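Local coordinates for DNA damage response protein Rtt109, putative (Neosartorya fumigata, PDB 5ZB9) that probably transfers the acetyl group of acetyl-CoA to lysine side chains of histones, histone H3 among them, and is linked to the DNA damage response, at residues V16-V21 and N105-S110; F122-H127 and V132-S137; L138-Q143 and K167-V172; C254-F259 and K295-F300; K452-S455 and W461-Q464. All coordinates share one frame; numbering follows the deposited sequence. Where two conformers were deposited one is given.

Interaction 1: residues V16-V21 and N105-S110; sequences VLPTGV and NAPKVS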
# COMPACT_ATOMS: atom_id res chain seq x y z
N VAL A 16 7.60 -18.84 2.67
CA VAL A 16 8.14 -17.91 3.66
C VAL A 16 7.68 -18.22 5.08
O VAL A 16 8.34 -17.84 6.04
CB VAL A 16 7.80 -16.43 3.33
CG1 VAL A 16 8.18 -16.10 1.90
CG2 VAL A 16 6.32 -16.13 3.57
N LEU A 17 6.56 -18.92 5.21
CA LEU A 17 6.05 -19.25 6.55
C LEU A 17 6.88 -20.36 7.17
O LEU A 17 7.33 -21.27 6.47
CB LEU A 17 4.57 -19.65 6.50
CG LEU A 17 3.58 -18.53 6.17
CD1 LEU A 17 2.17 -19.06 6.07
CD2 LEU A 17 3.64 -17.43 7.23
N PRO A 18 7.09 -20.30 8.49
CA PRO A 18 7.84 -21.35 9.17
C PRO A 18 7.20 -22.73 8.99
O PRO A 18 5.98 -22.85 8.98
CB PRO A 18 7.80 -20.92 10.64
CG PRO A 18 7.61 -19.44 10.59
CD PRO A 18 6.76 -19.18 9.39
N THR A 19 8.05 -23.75 8.85
CA THR A 19 7.63 -25.13 8.75
C THR A 19 6.58 -25.50 9.80
O THR A 19 6.79 -25.28 10.98
CB THR A 19 8.83 -26.08 8.88
OG1 THR A 19 9.63 -26.00 7.70
CG2 THR A 19 8.37 -27.52 9.09
N GLY A 20 5.46 -26.04 9.34
CA GLY A 20 4.42 -26.48 10.25
C GLY A 20 3.39 -25.43 10.60
O GLY A 20 2.39 -25.73 11.24
N VAL A 21 3.63 -24.18 10.20
CA VAL A 21 2.62 -23.15 10.39
C VAL A 21 1.53 -23.35 9.35
O VAL A 21 1.79 -23.32 8.15
CB VAL A 21 3.20 -21.73 10.28
CG1 VAL A 21 2.08 -20.71 10.38
CG2 VAL A 21 4.23 -21.50 11.37
N ASN A 105 1.68 -23.90 18.56
CA ASN A 105 3.08 -23.78 18.15
C ASN A 105 3.30 -22.71 17.08
O ASN A 105 3.71 -23.03 15.96
CB ASN A 105 3.61 -25.12 17.64
CG ASN A 105 3.68 -26.18 18.72
OD1 ASN A 105 4.72 -26.36 19.36
ND2 ASN A 105 2.58 -26.88 18.94
N ALA A 106 3.02 -21.46 17.42
CA ALA A 106 3.20 -20.35 16.48
C ALA A 106 4.50 -19.61 16.75
O ALA A 106 4.59 -18.86 17.72
CB ALA A 106 2.02 -19.39 16.56
N PRO A 107 5.51 -19.81 15.89
CA PRO A 107 6.86 -19.23 16.04
C PRO A 107 6.87 -17.72 16.25
O PRO A 107 5.86 -17.03 16.05
CB PRO A 107 7.54 -19.61 14.72
CG PRO A 107 6.90 -20.90 14.35
CD PRO A 107 5.45 -20.74 14.74
N LYS A 108 8.04 -17.21 16.63
CA LYS A 108 8.18 -15.87 17.18
C LYS A 108 8.26 -14.75 16.13
O LYS A 108 7.93 -13.60 16.44
CB LYS A 108 9.41 -15.81 18.09
CG LYS A 108 9.32 -16.71 19.31
CD LYS A 108 10.42 -16.39 20.32
CE LYS A 108 10.20 -17.12 21.64
NZ LYS A 108 11.19 -16.71 22.67
N VAL A 109 8.71 -15.07 14.92
CA VAL A 109 8.71 -14.09 13.83
C VAL A 109 7.29 -13.58 13.62
O VAL A 109 6.33 -14.34 13.79
CB VAL A 109 9.26 -14.68 12.51
CG1 VAL A 109 10.77 -14.89 12.59
CG2 VAL A 109 8.55 -15.99 12.17
N SER A 110 7.14 -12.30 13.30
CA SER A 110 5.80 -11.76 13.09
C SER A 110 5.23 -12.40 11.84
O SER A 110 5.63 -12.07 10.72
CB SER A 110 5.81 -10.22 12.96
OG SER A 110 4.49 -9.65 12.95
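With CG1 of V21 anti to the backbone N (chi1 176°), CG2 lies beside that nitrogen and is the methyl that reaches P107, while V109 tucks its own CG2 between backbone N and carbonyl carbon, from where it meets P18. Residues P18 to V21 form a type II beta turn, closed by the bond from V21 N to P18 O, in the link from helix 9-16 to strand 22-35. G20, in its third position, has a positive phi (90°), as this turn type requires. Two proline rings make the centre of the contact. They pass at a slant, P18 CB lying 3.8 Å from P107 CG. The V21 branch CG2 comes 3.7 Å from P107 CD and also lies near P107 CG, so P107 meets residues from both ends of the turn, P18 and V21. On the other ring, P18 CG meets V109 CG2 at 3.9 Å, the two side chains running past each other in opposite directions. The contact is wholly apolar and only partly buried. L111, at the start of helix 111-127, underlies P18 and V21, and this helix also supplies the CoA-binding residues L112 and R113. S110 stands at its N-cap, where its OG accepts a weak hydrogen bond from R113 N.

Interaction 2: residues F122-H127 and V132-S137; sequences FLVQTH and VRLMVS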
# COMPACT_ATOMS: atom_id res chain seq x y z
N PHE A 122 3.77 -10.58 -4.00
CA PHE A 122 2.92 -11.25 -4.97
C PHE A 122 2.29 -10.26 -5.94
O PHE A 122 2.33 -10.47 -7.16
CB PHE A 122 1.83 -12.05 -4.25
CG PHE A 122 0.80 -12.62 -5.17
CD1 PHE A 122 1.08 -13.73 -5.94
CD2 PHE A 122 -0.46 -12.07 -5.24
CE1 PHE A 122 0.13 -14.27 -6.78
CE2 PHE A 122 -1.42 -12.61 -6.08
CZ PHE A 122 -1.11 -13.71 -6.84
N LEU A 123 1.72 -9.17 -5.42
CA LEU A 123 1.03 -8.21 -6.26
C LEU A 123 2.02 -7.44 -7.15
O LEU A 123 1.68 -7.05 -8.27
CB LEU A 123 0.21 -7.23 -5.41
CG LEU A 123 -0.91 -7.87 -4.57
CD1 LEU A 123 -1.53 -6.87 -3.60
CD2 LEU A 123 -1.99 -8.51 -5.46
N VAL A 124 3.24 -7.24 -6.66
CA VAL A 124 4.26 -6.58 -7.46
C VAL A 124 4.68 -7.45 -8.65
O VAL A 124 4.76 -6.97 -9.78
CB VAL A 124 5.50 -6.23 -6.63
CG1 VAL A 124 6.65 -5.83 -7.54
CG2 VAL A 124 5.18 -5.12 -5.64
N GLN A 125 4.95 -8.73 -8.38
CA GLN A 125 5.33 -9.67 -9.44
C GLN A 125 4.29 -9.75 -10.55
O GLN A 125 4.64 -9.84 -11.72
CB GLN A 125 5.56 -11.08 -8.87
CG GLN A 125 6.68 -11.15 -7.82
CD GLN A 125 6.73 -12.50 -7.11
OE1 GLN A 125 6.30 -13.52 -7.66
NE2 GLN A 125 7.25 -12.51 -5.89
N THR A 126 3.02 -9.70 -10.17
CA THR A 126 1.95 -9.95 -11.13
C THR A 126 1.37 -8.69 -11.77
O THR A 126 0.52 -8.78 -12.64
CB THR A 126 0.77 -10.71 -10.47
OG1 THR A 126 0.22 -9.92 -9.42
CG2 THR A 126 1.24 -12.03 -9.89
N HIS A 127 1.82 -7.51 -11.35
CA HIS A 127 1.27 -6.28 -11.91
C HIS A 127 2.36 -5.42 -12.52
O HIS A 127 2.09 -4.39 -13.14
CB HIS A 127 0.49 -5.50 -10.85
CG HIS A 127 -0.75 -6.19 -10.42
ND1 HIS A 127 -1.99 -5.90 -10.96
CD2 HIS A 127 -0.95 -7.22 -9.56
CE1 HIS A 127 -2.90 -6.69 -10.43
NE2 HIS A 127 -2.30 -7.50 -9.57
N VAL A 132 7.43 0.03 -17.44
CA VAL A 132 6.58 0.93 -16.67
C VAL A 132 6.96 0.97 -15.19
O VAL A 132 6.96 -0.07 -14.51
CB VAL A 132 5.10 0.54 -16.79
CG1 VAL A 132 4.24 1.43 -15.89
CG2 VAL A 132 4.65 0.63 -18.24
N ARG A 133 7.27 2.16 -14.69
CA ARG A 133 7.57 2.37 -13.28
C ARG A 133 6.44 1.84 -12.38
O ARG A 133 5.25 2.03 -12.67
CB ARG A 133 7.81 3.86 -13.01
CG ARG A 133 8.24 4.18 -11.59
CD ARG A 133 8.72 5.61 -11.46
NE ARG A 133 10.09 5.78 -11.93
CZ ARG A 133 10.47 6.65 -12.86
NH1 ARG A 133 9.57 7.45 -13.43
NH2 ARG A 133 11.75 6.73 -13.21
N LEU A 134 6.82 1.15 -11.30
CA LEU A 134 5.85 0.64 -10.33
C LEU A 134 6.16 1.15 -8.92
O LEU A 134 7.32 1.19 -8.49
CB LEU A 134 5.83 -0.89 -10.33
CG LEU A 134 4.78 -1.55 -9.44
CD1 LEU A 134 4.27 -2.81 -10.09
CD2 LEU A 134 5.31 -1.85 -8.03
N MET A 135 5.11 1.53 -8.19
CA MET A 135 5.26 2.07 -6.85
C MET A 135 4.43 1.30 -5.82
O MET A 135 3.27 0.98 -6.06
CB MET A 135 4.85 3.54 -6.84
CG MET A 135 4.83 4.16 -5.47
SD MET A 135 4.61 5.94 -5.51
CE MET A 135 2.85 6.07 -5.83
N VAL A 136 5.05 1.00 -4.68
CA VAL A 136 4.30 0.52 -3.53
C VAL A 136 4.22 1.65 -2.52
O VAL A 136 5.22 2.28 -2.20
CB VAL A 136 4.94 -0.72 -2.87
CG1 VAL A 136 4.12 -1.17 -1.67
CG2 VAL A 136 5.06 -1.84 -3.88
N SER A 137 3.02 1.91 -2.03
CA SER A 137 2.82 3.06 -1.17
C SER A 137 1.85 2.76 -0.03
O SER A 137 0.99 1.88 -0.14
CB SER A 137 2.32 4.25 -2.00
OG SER A 137 2.24 5.43 -1.22
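L134 is the first residue of the strand to touch the helix. Its CG is anti to the backbone N (chi1 -175°), and the side chain forks at its end: CD1 abuts the backbone of H127, 4.0 Å from H127 C, while CD2 comes within 4.1 Å of V124 CG2. M135 then turns its side chain to the other side of the sheet, where it lies on W320 and T88. V136 points back to the helix, and its CG2 meets V124 CG2 at 3.7 Å, the two valines crossing at about a right angle. One methyl of V124 thus serves both strand residues. Helix 122-127 and strand 133-137 run nearly antiparallel (161°), their axes approaching to 10.1 Å, as expected within the beta-alpha-beta unit of strand 86-96, helix 111-127 and strand 133-140, in which the helix packs on the two parallel strands. Within the helix, T126 OG1 donates to F122 O at 3.1 Å, reaching that oxygen from the face opposite T126 N. V124 also rests on I89 of strand 86-96, and on I323 of the neighbouring antiparallel strand 317-324. At S137, OG is bonded to L319 O.

Interaction 3: residues L138-Q143 and K167-V172; sequences LFARAQ and KWWCRV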
# COMPACT_ATOMS: atom_id res chain seq x y z
N LEU A 138 1.99 3.50 1.06
CA LEU A 138 1.13 3.37 2.22
C LEU A 138 1.37 4.53 3.17
O LEU A 138 2.41 5.18 3.11
CB LEU A 138 1.38 2.04 2.95
CG LEU A 138 2.77 1.86 3.57
CD1 LEU A 138 2.86 2.43 5.01
CD2 LEU A 138 3.19 0.40 3.54
N PHE A 139 0.42 4.79 4.06
CA PHE A 139 0.68 5.68 5.18
C PHE A 139 0.58 4.87 6.46
O PHE A 139 -0.23 3.95 6.55
CB PHE A 139 -0.27 6.90 5.18
CG PHE A 139 -1.71 6.56 5.45
CD1 PHE A 139 -2.59 6.35 4.40
CD2 PHE A 139 -2.20 6.50 6.75
CE1 PHE A 139 -3.94 6.06 4.64
CE2 PHE A 139 -3.54 6.20 7.00
CZ PHE A 139 -4.40 5.98 5.94
N ALA A 140 1.42 5.18 7.43
CA ALA A 140 1.47 4.39 8.65
C ALA A 140 1.05 5.21 9.85
O ALA A 140 1.65 6.25 10.13
CB ALA A 140 2.87 3.83 8.87
N ARG A 141 0.01 4.76 10.53
CA ARG A 141 -0.45 5.38 11.77
C ARG A 141 -1.43 4.46 12.49
O ARG A 141 -2.17 3.72 11.85
CB ARG A 141 -1.11 6.74 11.49
CG ARG A 141 -2.44 6.66 10.76
CD ARG A 141 -2.95 8.05 10.40
NE ARG A 141 -3.14 8.85 11.61
CZ ARG A 141 -4.32 9.08 12.17
NH1 ARG A 141 -5.42 8.59 11.63
NH2 ARG A 141 -4.40 9.82 13.27
N ALA A 142 -1.40 4.49 13.82
CA ALA A 142 -2.38 3.76 14.61
C ALA A 142 -3.75 4.41 14.47
O ALA A 142 -3.86 5.63 14.56
CB ALA A 142 -1.97 3.71 16.07
N GLN A 143 -4.78 3.62 14.23
CA GLN A 143 -6.10 4.20 13.98
C GLN A 143 -7.21 3.20 14.09
O GLN A 143 -6.98 2.03 14.39
CB GLN A 143 -6.15 4.83 12.59
CG GLN A 143 -6.15 3.81 11.48
CD GLN A 143 -5.94 4.46 10.12
OE1 GLN A 143 -5.22 3.93 9.27
NE2 GLN A 143 -6.56 5.62 9.91
N LYS A 167 7.96 1.81 11.91
CA LYS A 167 9.09 0.88 11.83
C LYS A 167 8.65 -0.47 11.29
O LYS A 167 9.38 -1.10 10.52
CB LYS A 167 9.75 0.69 13.19
CG LYS A 167 10.47 1.92 13.68
CD LYS A 167 11.06 1.72 15.07
CE LYS A 167 11.47 3.06 15.67
NZ LYS A 167 12.15 2.94 16.99
N TRP A 168 7.44 -0.89 11.67
CA TRP A 168 6.92 -2.19 11.24
C TRP A 168 6.75 -2.23 9.72
O TRP A 168 7.21 -3.16 9.06
CB TRP A 168 5.58 -2.47 11.94
CG TRP A 168 5.04 -3.86 11.74
CD1 TRP A 168 5.37 -4.99 12.45
CD2 TRP A 168 4.05 -4.27 10.78
NE1 TRP A 168 4.65 -6.07 11.98
CE2 TRP A 168 3.84 -5.66 10.96
CE3 TRP A 168 3.34 -3.60 9.78
CZ2 TRP A 168 2.94 -6.37 10.18
CZ3 TRP A 168 2.43 -4.32 9.01
CH2 TRP A 168 2.24 -5.69 9.22
N TRP A 169 6.10 -1.21 9.18
CA TRP A 169 5.85 -1.16 7.75
C TRP A 169 7.14 -1.05 6.94
O TRP A 169 7.23 -1.60 5.85
CB TRP A 169 4.92 0.01 7.41
CG TRP A 169 3.47 -0.35 7.57
CD1 TRP A 169 2.58 0.19 8.46
CD2 TRP A 169 2.75 -1.34 6.83
NE1 TRP A 169 1.35 -0.40 8.30
CE2 TRP A 169 1.43 -1.34 7.31
CE3 TRP A 169 3.10 -2.22 5.80
CZ2 TRP A 169 0.45 -2.18 6.79
CZ3 TRP A 169 2.13 -3.06 5.29
CH2 TRP A 169 0.83 -3.04 5.79
N CYS A 170 8.14 -0.37 7.47
CA CYS A 170 9.43 -0.34 6.80
C CYS A 170 10.05 -1.74 6.75
O CYS A 170 10.67 -2.11 5.75
CB CYS A 170 10.38 0.65 7.47
SG CYS A 170 9.85 2.37 7.26
N ARG A 171 9.87 -2.53 7.82
CA ARG A 171 10.40 -3.89 7.85
C ARG A 171 9.65 -4.80 6.89
O ARG A 171 10.19 -5.78 6.39
CB ARG A 171 10.36 -4.45 9.28
CG ARG A 171 11.39 -3.85 10.23
CD ARG A 171 11.41 -4.58 11.57
NE ARG A 171 10.13 -4.44 12.28
CZ ARG A 171 9.92 -3.59 13.28
NH1 ARG A 171 8.73 -3.52 13.84
NH2 ARG A 171 10.91 -2.82 13.71
N VAL A 172 8.39 -4.48 6.62
CA VAL A 172 7.61 -5.21 5.63
C VAL A 172 8.17 -4.94 4.23
O VAL A 172 8.33 -5.85 3.41
CB VAL A 172 6.12 -4.81 5.66
CG1 VAL A 172 5.40 -5.33 4.43
CG2 VAL A 172 5.45 -5.29 6.94
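The end of strand 133-140 passes beside helix 162-177 with A140 and W169 as the nearest pair of CA atoms between the segments, 7.1 Å apart. L138 and A140, two residues apart on the strand, both turn their side chains toward the helix, and both meet the side chain of W169. The L138 CG sits between backbone N and carbonyl carbon (chi1 64°), which lays both methyls over one face of the indole: CD1 is 4.1 Å from the centroid of the W169 five-membered ring, a CH-pi contact, and CD2 is 3.5 Å from W169 CE3, above the same face but displaced toward the rim of the six-membered ring. A140 CB approaches W169 CD1 obliquely at 3.7 Å. Helix 162-177 thereby packs against the central sheet of the acetyltransferase domain while carrying two CoA-binding residues, W168 and R171; the cofactor is absent from this model. W168 backs the indole from the other side, its CZ3 lying 3.5 Å above the plane of the W169 ring, opposite L138. The W169 ring also touches A94, another CoA-binding residue. A glycerol, probably from the crystallisation liquor, is hydrogen-bonded to F139 O and lies close to W169.

Interaction 4: residues C254-F259 and K295-F300; sequences CLVPRF and KSLAQF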
# COMPACT_ATOMS: atom_id res chain seq x y z
N CYS A 254 -0.99 19.33 -7.53
CA CYS A 254 -0.90 18.32 -8.58
C CYS A 254 0.21 17.31 -8.33
O CYS A 254 0.32 16.31 -9.04
CB CYS A 254 -0.67 18.98 -9.95
SG CYS A 254 -1.81 20.30 -10.39
N LEU A 255 1.03 17.58 -7.33
CA LEU A 255 2.27 16.84 -7.14
C LEU A 255 2.17 15.74 -6.08
O LEU A 255 3.10 14.97 -5.92
CB LEU A 255 3.39 17.81 -6.79
CG LEU A 255 3.57 18.95 -7.80
CD1 LEU A 255 4.76 19.83 -7.44
CD2 LEU A 255 3.70 18.40 -9.22
N VAL A 256 1.05 15.69 -5.36
CA VAL A 256 0.84 14.72 -4.28
C VAL A 256 -0.30 13.75 -4.59
O VAL A 256 -1.38 14.17 -5.00
CB VAL A 256 0.54 15.44 -2.96
CG1 VAL A 256 0.41 14.45 -1.82
CG2 VAL A 256 1.62 16.47 -2.66
N PRO A 257 -0.08 12.44 -4.39
CA PRO A 257 -1.16 11.51 -4.76
C PRO A 257 -2.30 11.49 -3.74
O PRO A 257 -2.07 11.63 -2.55
CB PRO A 257 -0.44 10.16 -4.80
CG PRO A 257 0.69 10.31 -3.83
CD PRO A 257 1.12 11.74 -3.90
N ARG A 258 -3.53 11.31 -4.22
CA ARG A 258 -4.70 11.35 -3.35
C ARG A 258 -5.32 9.97 -3.13
O ARG A 258 -6.10 9.48 -3.94
CB ARG A 258 -5.73 12.32 -3.94
CG ARG A 258 -5.23 13.76 -3.98
CD ARG A 258 -5.83 14.57 -5.12
NE ARG A 258 -5.27 15.92 -5.18
CZ ARG A 258 -5.85 16.99 -4.64
NH1 ARG A 258 -7.01 16.88 -4.00
NH2 ARG A 258 -5.26 18.18 -4.74
N PHE A 259 -4.97 9.34 -2.01
CA PHE A 259 -5.45 8.01 -1.65
C PHE A 259 -6.63 8.09 -0.67
O PHE A 259 -6.77 9.09 0.03
CB PHE A 259 -4.32 7.18 -1.03
CG PHE A 259 -3.18 6.90 -1.97
CD1 PHE A 259 -3.35 6.02 -3.03
CD2 PHE A 259 -1.95 7.50 -1.79
CE1 PHE A 259 -2.30 5.75 -3.90
CE2 PHE A 259 -0.89 7.23 -2.65
CZ PHE A 259 -1.07 6.35 -3.71
N LYS A 295 2.24 27.46 -0.51
CA LYS A 295 2.73 27.94 -1.80
C LYS A 295 3.69 27.00 -2.53
O LYS A 295 3.95 27.17 -3.71
CB LYS A 295 3.42 29.30 -1.62
CG LYS A 295 2.48 30.40 -1.12
CD LYS A 295 1.33 30.60 -2.09
CE LYS A 295 0.39 31.71 -1.65
NZ LYS A 295 -0.59 32.02 -2.73
N SER A 296 4.21 26.01 -1.82
CA SER A 296 5.13 25.06 -2.43
C SER A 296 4.97 23.66 -1.84
O SER A 296 4.34 23.48 -0.79
CB SER A 296 6.57 25.51 -2.25
OG SER A 296 6.96 25.34 -0.90
N LEU A 297 5.58 22.68 -2.51
CA LEU A 297 5.57 21.31 -2.02
C LEU A 297 6.31 21.21 -0.69
O LEU A 297 5.85 20.54 0.24
CB LEU A 297 6.20 20.38 -3.06
CG LEU A 297 6.09 18.89 -2.78
CD1 LEU A 297 4.68 18.51 -2.35
CD2 LEU A 297 6.52 18.11 -4.01
N ALA A 298 7.45 21.88 -0.59
CA ALA A 298 8.21 21.94 0.66
C ALA A 298 7.36 22.45 1.81
O ALA A 298 7.44 21.96 2.93
CB ALA A 298 9.44 22.82 0.48
N GLN A 299 6.53 23.45 1.52
CA GLN A 299 5.71 24.08 2.54
C GLN A 299 4.51 23.20 2.90
O GLN A 299 4.01 23.25 4.03
CB GLN A 299 5.25 25.46 2.05
CG GLN A 299 4.87 26.41 3.16
CD GLN A 299 4.32 27.74 2.63
OE1 GLN A 299 4.41 28.05 1.44
NE2 GLN A 299 3.73 28.53 3.54
N PHE A 300 4.07 22.38 1.95
CA PHE A 300 3.03 21.39 2.21
C PHE A 300 3.48 20.38 3.28
O PHE A 300 2.74 20.12 4.23
CB PHE A 300 2.64 20.67 0.91
CG PHE A 300 1.67 19.52 1.10
CD1 PHE A 300 0.31 19.75 1.18
CD2 PHE A 300 2.13 18.22 1.20
CE1 PHE A 300 -0.58 18.70 1.36
CE2 PHE A 300 1.25 17.16 1.38
CZ PHE A 300 -0.11 17.40 1.46
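V256 CG2 is the hub of a small hydrophobic contact between an irregular loop and the N-terminal turn of an N-capped helix, 297-304. It touches L297 CD1 at 3.7 Å and lies over one face of the F300 ring, 4.1 Å from F300 CE2. V256 has CG1 anti to the backbone N (chi1 -176°), which leaves CG2 beside that nitrogen and turned to the helix. L297 crosses V256 obliquely and splits its branches between two neighbours: CD1 goes to the valine, and CD2 lies 4.2 Å from L255 CB. L297 and F300, three residues apart, thus present one side of the first helical turn to the loop. Further out, L241 touches both L255 and L297, while L268 of helix 266-272 supports V256 and F300 together, so two more helices close the cluster. Polar bonds hold the loop as well: L255 O is bonded to Y239 OH, and R258 NH1 forms a salt bridge with D272. The helix start is fixed by its own cap, in which S296 OG accepts from Q299 N at 3.1 Å (148° at the hydrogen). Just before the cap, K295 N donates to Q299 OE1 over 3.0 Å, approaching from above the amide carbonyl plane, 58° out of it.

Interaction 5: residues K452-S455 and W461-Q464; sequences KVAS and WVGQ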
# COMPACT_ATOMS: atom_id res chain seq x y z
N LYS A 452 -20.44 -16.26 2.91
CA LYS A 452 -20.89 -15.11 2.14
C LYS A 452 -20.03 -14.90 0.91
O LYS A 452 -20.53 -14.63 -0.19
CB LYS A 452 -20.87 -13.85 3.01
CG LYS A 452 -21.26 -12.59 2.27
CD LYS A 452 -22.72 -12.62 1.89
CE LYS A 452 -23.09 -11.39 1.09
NZ LYS A 452 -24.47 -11.51 0.52
N VAL A 453 -18.72 -15.03 1.09
CA VAL A 453 -17.79 -14.90 -0.02
C VAL A 453 -18.06 -15.98 -1.06
O VAL A 453 -18.18 -15.68 -2.25
CB VAL A 453 -16.33 -14.98 0.45
CG1 VAL A 453 -15.39 -15.05 -0.74
CG2 VAL A 453 -16.00 -13.80 1.32
N ALA A 454 -18.18 -17.22 -0.59
CA ALA A 454 -18.49 -18.35 -1.46
C ALA A 454 -19.75 -18.11 -2.27
O ALA A 454 -19.80 -18.39 -3.46
CB ALA A 454 -18.63 -19.63 -0.64
N SER A 455 -20.78 -17.56 -1.61
CA SER A 455 -22.04 -17.28 -2.27
C SER A 455 -21.88 -16.22 -3.36
O SER A 455 -22.41 -16.37 -4.46
CB SER A 455 -23.09 -16.82 -1.25
OG SER A 455 -23.23 -17.78 -0.21
N TRP A 461 -16.79 -23.25 -1.82
CA TRP A 461 -15.79 -22.97 -0.81
C TRP A 461 -14.70 -22.18 -1.50
O TRP A 461 -14.23 -22.57 -2.57
CB TRP A 461 -15.26 -24.28 -0.22
CG TRP A 461 -14.47 -24.16 1.05
CD1 TRP A 461 -14.95 -24.20 2.32
CD2 TRP A 461 -13.05 -24.06 1.16
NE1 TRP A 461 -13.92 -24.09 3.23
CE2 TRP A 461 -12.74 -24.01 2.54
CE3 TRP A 461 -12.00 -23.98 0.24
CZ2 TRP A 461 -11.44 -23.89 3.01
CZ3 TRP A 461 -10.71 -23.87 0.71
CH2 TRP A 461 -10.44 -23.82 2.08
N VAL A 462 -14.32 -21.05 -0.92
CA VAL A 462 -13.32 -20.17 -1.52
C VAL A 462 -12.01 -20.22 -0.73
O VAL A 462 -12.02 -20.22 0.50
CB VAL A 462 -13.83 -18.72 -1.59
CG1 VAL A 462 -12.72 -17.76 -2.01
CG2 VAL A 462 -15.02 -18.62 -2.54
N GLY A 463 -10.90 -20.27 -1.45
CA GLY A 463 -9.59 -20.15 -0.82
C GLY A 463 -8.75 -21.40 -0.90
O GLY A 463 -8.99 -22.27 -1.73
N GLN A 464 -7.75 -21.47 -0.03
CA GLN A 464 -6.94 -22.67 0.07
C GLN A 464 -6.20 -22.67 1.38
O GLN A 464 -6.06 -21.64 2.04
CB GLN A 464 -5.94 -22.77 -1.09
CG GLN A 464 -4.92 -21.66 -1.16
CD GLN A 464 -4.08 -21.71 -2.42
OE1 GLN A 464 -4.38 -21.05 -3.41
NE2 GLN A 464 -3.02 -22.51 -2.40
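V462 overlaps the flank of helix 439-457 with both of its methyls. CG2 presses on the helix backbone itself, 3.6 Å from A454 CA and 4.2 Å from A454 CB, an approach consistent with the small alanine side chain. CG1 is anti to the backbone N (chi1 171°) and reaches V453 CG1 at 4.0 Å, where the two valines cross at about a right angle. The V453 methyl CG1 is equally close to the other branch of V462, so it sits against the fork of that side chain. Beside this, A454 CB lies 4.2 Å from W461 N, the first side-chain bond of W461 points away from the helix, and its side chain touches R26 and E70. The side-chain contacts between the segments are all apolar. G463 follows with phi 114° and psi -161°, a backbone shape readily taken by glycine. The chain thus folds back along the end of its helix before entering strand 464-467. Strand 464-467 pairs antiparallel with strand 22-35 through Q464 and I25, and V453 rests on I28 of that same strand, so helix 439-457 packs on strand 22-35, the strand with which its own continuation, 464-467, is paired.

All five contacts are carried by apolar side chains, but their settings differ. Interactions 2 and 3 lie deepest, about 10 Å from the chain centre, and share strand 133-140: its earlier half packs on helix 111-127, its end on helix 162-177. Interaction 1, whose second segment leads into helix 111-127, is only partly buried; S110 OG comes 3.7 Å from W168 NE1 of interaction 3, which brings it to the CoA site. Interactions 4 and 5 are hydrophobic contacts away from that site, the first joining distant parts of the sequence, the second neighbouring ones. S137 OG packs on F259 CE2, where interactions 2 and 4 touch. An aromatic face takes part only in interactions 3 and 4.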